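Local coordinates for protein pid-3 (Caenorhabditis elegans, PDB 7OCX) that probably works in piRNA biogenesis as a subunit of the PETISCO complex, pairing with TOFU-6 through its RNA recognition motif domain, at residues B[11-21]-B[75-83]. Numbering follows the deposited sequence.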
loop_
_atom_site.group_PDB
_atom_site.type_symbol
_atom_site.label_atom_id
_atom_site.label_comp_id
_atom_site.label_asym_id
_atom_site.label_seq_id
_atom_site.Cartn_x
_atom_site.Cartn_y
_atom_site.Cartn_z
ATOM N N GLN B 11 18.787 -8.070 12.611
ATOM C CA GLN B 11 18.258 -6.802 13.088
ATOM C C GLN B 11 18.412 -5.689 12.053
ATOM O O GLN B 11 17.587 -4.759 12.019
ATOM C CB GLN B 11 18.960 -6.457 14.390
ATOM C CG GLN B 11 18.380 -5.287 15.090
ATOM C CD GLN B 11 18.898 -5.201 16.475
ATOM O OE1 GLN B 11 18.257 -5.669 17.424
ATOM N NE2 GLN B 11 20.091 -4.628 16.620
ATOM N N GLU B 12 19.424 -5.778 11.169
ATOM C CA GLU B 12 19.586 -4.721 10.165
ATOM C C GLU B 12 18.427 -4.694 9.168
ATOM O O GLU B 12 18.277 -3.702 8.439
ATOM C CB GLU B 12 20.917 -4.868 9.417
ATOM C CG GLU B 12 21.007 -6.044 8.439
ATOM C CD GLU B 12 22.365 -6.062 7.705
ATOM O OE1 GLU B 12 23.362 -5.588 8.287
ATOM O OE2 GLU B 12 22.444 -6.548 6.557
ATOM N N ASN B 13 17.610 -5.743 9.114
ATOM C CA ASN B 13 16.457 -5.766 8.229
ATOM C C ASN B 13 15.187 -5.268 8.890
ATOM O O ASN B 13 14.128 -5.337 8.273
ATOM C CB ASN B 13 16.193 -7.170 7.684
ATOM C CG ASN B 13 17.347 -7.740 6.924
ATOM O OD1 ASN B 13 18.090 -7.008 6.280
ATOM N ND2 ASN B 13 17.504 -9.062 6.976
ATOM N N MET B 14 15.243 -4.778 10.118
ATOM C CA MET B 14 14.020 -4.530 10.865
ATOM C C MET B 14 13.814 -3.067 11.163
ATOM O O MET B 14 14.761 -2.289 11.332
ATOM C CB MET B 14 14.027 -5.362 12.158
ATOM C CG MET B 14 13.677 -6.799 11.823
ATOM S SD MET B 14 14.428 -8.019 12.894
ATOM C CE MET B 14 14.606 -7.126 14.423
ATOM N N LEU B 15 12.546 -2.696 11.199
ATOM C CA LEU B 15 12.177 -1.357 11.601
ATOM C C LEU B 15 11.002 -1.432 12.559
ATOM O O LEU B 15 10.310 -2.451 12.659
ATOM C CB LEU B 15 11.858 -0.487 10.390
ATOM C CG LEU B 15 10.685 -0.848 9.470
ATOM C CD1 LEU B 15 9.381 -0.549 10.136
ATOM C CD2 LEU B 15 10.880 -0.013 8.229
ATOM N N LYS B 16 10.842 -0.349 13.303
ATOM C CA LYS B 16 9.707 -0.094 14.173
ATOM C C LYS B 16 8.817 0.926 13.496
ATOM O O LYS B 16 9.311 1.919 12.958
ATOM C CB LYS B 16 10.132 0.471 15.535
ATOM C CG LYS B 16 10.948 -0.440 16.421
ATOM C CD LYS B 16 10.900 0.046 17.881
ATOM C CE LYS B 16 12.155 -0.355 18.669
ATOM N NZ LYS B 16 12.612 0.677 19.658
ATOM N N ILE B 17 7.513 0.687 13.510
ATOM C CA ILE B 17 6.542 1.632 12.970
ATOM C C ILE B 17 5.400 1.770 13.970
ATOM O O ILE B 17 4.965 0.778 14.565
ATOM C CB ILE B 17 6.039 1.189 11.579
ATOM C CG1 ILE B 17 5.009 2.186 11.037
ATOM C CG2 ILE B 17 5.481 -0.240 11.619
ATOM C CD1 ILE B 17 4.819 2.071 9.545
ATOM N N SER B 18 4.934 3.003 14.184
ATOM C CA SER B 18 3.892 3.247 15.172
ATOM C C SER B 18 3.118 4.489 14.749
ATOM O O SER B 18 3.560 5.251 13.884
ATOM C CB SER B 18 4.470 3.415 16.580
ATOM O OG SER B 18 5.343 4.529 16.693
ATOM N N GLY B 19 1.916 4.645 15.321
ATOM C CA GLY B 19 1.114 5.828 15.111
ATOM C C GLY B 19 -0.040 5.676 14.143
ATOM O O GLY B 19 -0.869 6.593 14.071
ATOM N N TYR B 20 -0.100 4.570 13.395
ATOM C CA TYR B 20 -1.157 4.332 12.441
ATOM C C TYR B 20 -2.446 3.954 13.149
ATOM O O TYR B 20 -2.466 3.700 14.352
ATOM C CB TYR B 20 -0.752 3.229 11.469
ATOM C CG TYR B 20 -0.197 1.999 12.148
ATOM C CD1 TYR B 20 -1.019 1.090 12.792
ATOM C CD2 TYR B 20 1.183 1.791 12.210
ATOM C CE1 TYR B 20 -0.495 -0.039 13.432
ATOM C CE2 TYR B 20 1.719 0.677 12.861
ATOM C CZ TYR B 20 0.874 -0.234 13.467
ATOM O OH TYR B 20 1.399 -1.338 14.084
ATOM N N PRO B 21 -3.556 3.892 12.415
ATOM C CA PRO B 21 -4.831 3.643 13.084
ATOM C C PRO B 21 -4.840 2.279 13.756
ATOM O O PRO B 21 -4.287 1.289 13.253
ATOM C CB PRO B 21 -5.855 3.726 11.950
ATOM C CG PRO B 21 -5.213 4.622 10.936
ATOM C CD PRO B 21 -3.728 4.323 11.018
ATOM N N HIS B 75 -3.452 11.032 12.802
ATOM C CA HIS B 75 -2.430 9.994 12.846
ATOM C C HIS B 75 -1.169 10.462 12.155
ATOM O O HIS B 75 -1.228 10.867 10.990
ATOM C CB HIS B 75 -2.920 8.709 12.178
ATOM C CG HIS B 75 -4.142 8.136 12.802
ATOM N ND1 HIS B 75 -5.417 8.519 12.445
ATOM C CD2 HIS B 75 -4.279 7.237 13.806
ATOM C CE1 HIS B 75 -6.289 7.848 13.179
ATOM N NE2 HIS B 75 -5.626 7.073 14.017
ATOM N N LYS B 76 -0.047 10.379 12.876
ATOM C CA LYS B 76 1.297 10.654 12.384
ATOM C C LYS B 76 2.165 9.426 12.635
ATOM O O LYS B 76 2.161 8.872 13.739
ATOM C CB LYS B 76 1.883 11.876 13.084
ATOM C CG LYS B 76 3.280 12.282 12.630
ATOM C CD LYS B 76 3.686 13.582 13.323
ATOM C CE LYS B 76 5.127 13.970 13.046
ATOM N NZ LYS B 76 5.548 15.160 13.878
ATOM N N LEU B 77 2.912 9.016 11.616
ATOM C CA LEU B 77 3.778 7.854 11.715
ATOM C C LEU B 77 5.129 8.172 12.344
ATOM O O LEU B 77 5.721 9.225 12.103
ATOM C CB LEU B 77 4.016 7.261 10.330
ATOM C CG LEU B 77 2.911 6.495 9.604
ATOM C CD1 LEU B 77 3.471 6.070 8.253
ATOM C CD2 LEU B 77 2.506 5.296 10.408
ATOM N N GLN B 78 5.621 7.228 13.141
ATOM C CA GLN B 78 6.976 7.241 13.673
ATOM C C GLN B 78 7.614 5.958 13.153
ATOM O O GLN B 78 7.059 4.868 13.343
ATOM C CB GLN B 78 6.950 7.319 15.204
ATOM C CG GLN B 78 8.278 6.991 15.886
ATOM C CD GLN B 78 8.398 7.555 17.304
ATOM O OE1 GLN B 78 7.401 7.764 17.999
ATOM N NE2 GLN B 78 9.634 7.805 17.734
ATOM N N VAL B 79 8.708 6.093 12.399
ATOM C CA VAL B 79 9.383 4.962 11.761
ATOM C C VAL B 79 10.862 5.078 12.086
ATOM O O VAL B 79 11.448 6.150 11.920
ATOM C CB VAL B 79 9.161 4.938 10.235
ATOM C CG1 VAL B 79 9.765 3.665 9.621
ATOM C CG2 VAL B 79 7.665 5.018 9.904
ATOM N N SER B 80 11.460 3.994 12.575
ATOM C CA SER B 80 12.866 4.018 12.936
ATOM C C SER B 80 13.474 2.643 12.698
ATOM O O SER B 80 12.803 1.621 12.810
ATOM C CB SER B 80 13.090 4.441 14.404
ATOM O OG SER B 80 12.509 3.511 15.306
ATOM N N SER B 81 14.754 2.627 12.364
ATOM C CA SER B 81 15.458 1.365 12.218
ATOM C C SER B 81 15.805 0.810 13.589
ATOM O O SER B 81 16.072 1.550 14.535
ATOM C CB SER B 81 16.731 1.545 11.407
ATOM O OG SER B 81 17.596 2.427 12.088
ATOM N N LEU B 82 15.750 -0.516 13.693
ATOM C CA LEU B 82 16.082 -1.199 14.935
ATOM C C LEU B 82 17.572 -1.124 15.230
ATOM O O LEU B 82 17.979 -1.149 16.397
ATOM C CB LEU B 82 15.654 -2.662 14.851
ATOM C CG LEU B 82 14.865 -3.160 16.051
ATOM C CD1 LEU B 82 13.582 -2.370 16.201
ATOM C CD2 LEU B 82 14.517 -4.616 15.944
ATOM N N VAL B 83 18.390 -1.078 14.186
ATOM C CA VAL B 83 19.817 -0.828 14.349
ATOM C C VAL B 83 19.988 0.677 14.469
ATOM O O VAL B 83 19.650 1.419 13.536
ATOM C CB VAL B 83 20.623 -1.375 13.164
ATOM C CG1 VAL B 83 22.058 -0.841 13.245
ATOM C CG2 VAL B 83 20.534 -2.882 13.134
HETATM O O HOH W 1 17.486 -1.733 11.462
HETATM O O HOH W 2 7.830 3.372 15.978
HETATM O O HOH W 3 -0.823 9.035 15.511
#
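Strands 14-18 and 75-81 are β1 and β4 of an RNA recognition motif sheet, antiparallel neighbours between strands 48-53 and 70-72, K16 and S80 forming one hydrogen-bonded pair (K16 N to S80 O, 2.8 Å; S80 N to K16 O, 3.0 Å) and S18 and Q78 the next. Beyond them L82 N bonds to M14 O (3.1 Å). L15, I17 and V79 face the helix-covered side: I17 CG1, anti to its own N (chi1 179°), lies alongside V79 CG2 at 4.0 Å, while L15 packs on A62 and V79 on F66 of helix 56-66, as in the RRM β-α-β-β-α-β core. On the other face K16 CG packs tightly on L82 CD1 (3.3 Å), the side chains crossing at about a right angle, and a water joins S18 OG to Q78 O. Past the strand G19 turns with positive phi, where a side chain would strike K76 O. P21 CG sits over the H75 ring, 3.9 Å from its centroid, in a CH-pi contact; G19 O lies at the ring edge, 3.5 Å from H75 CD2, and H75 ND1 bonds to D72 OD1. Replacing H75 with an alanine would probably cost P21 CG its ring face and leave D72 OD1 without its mate. L14 of the TOFU-6 chain packs on both P21 and H75.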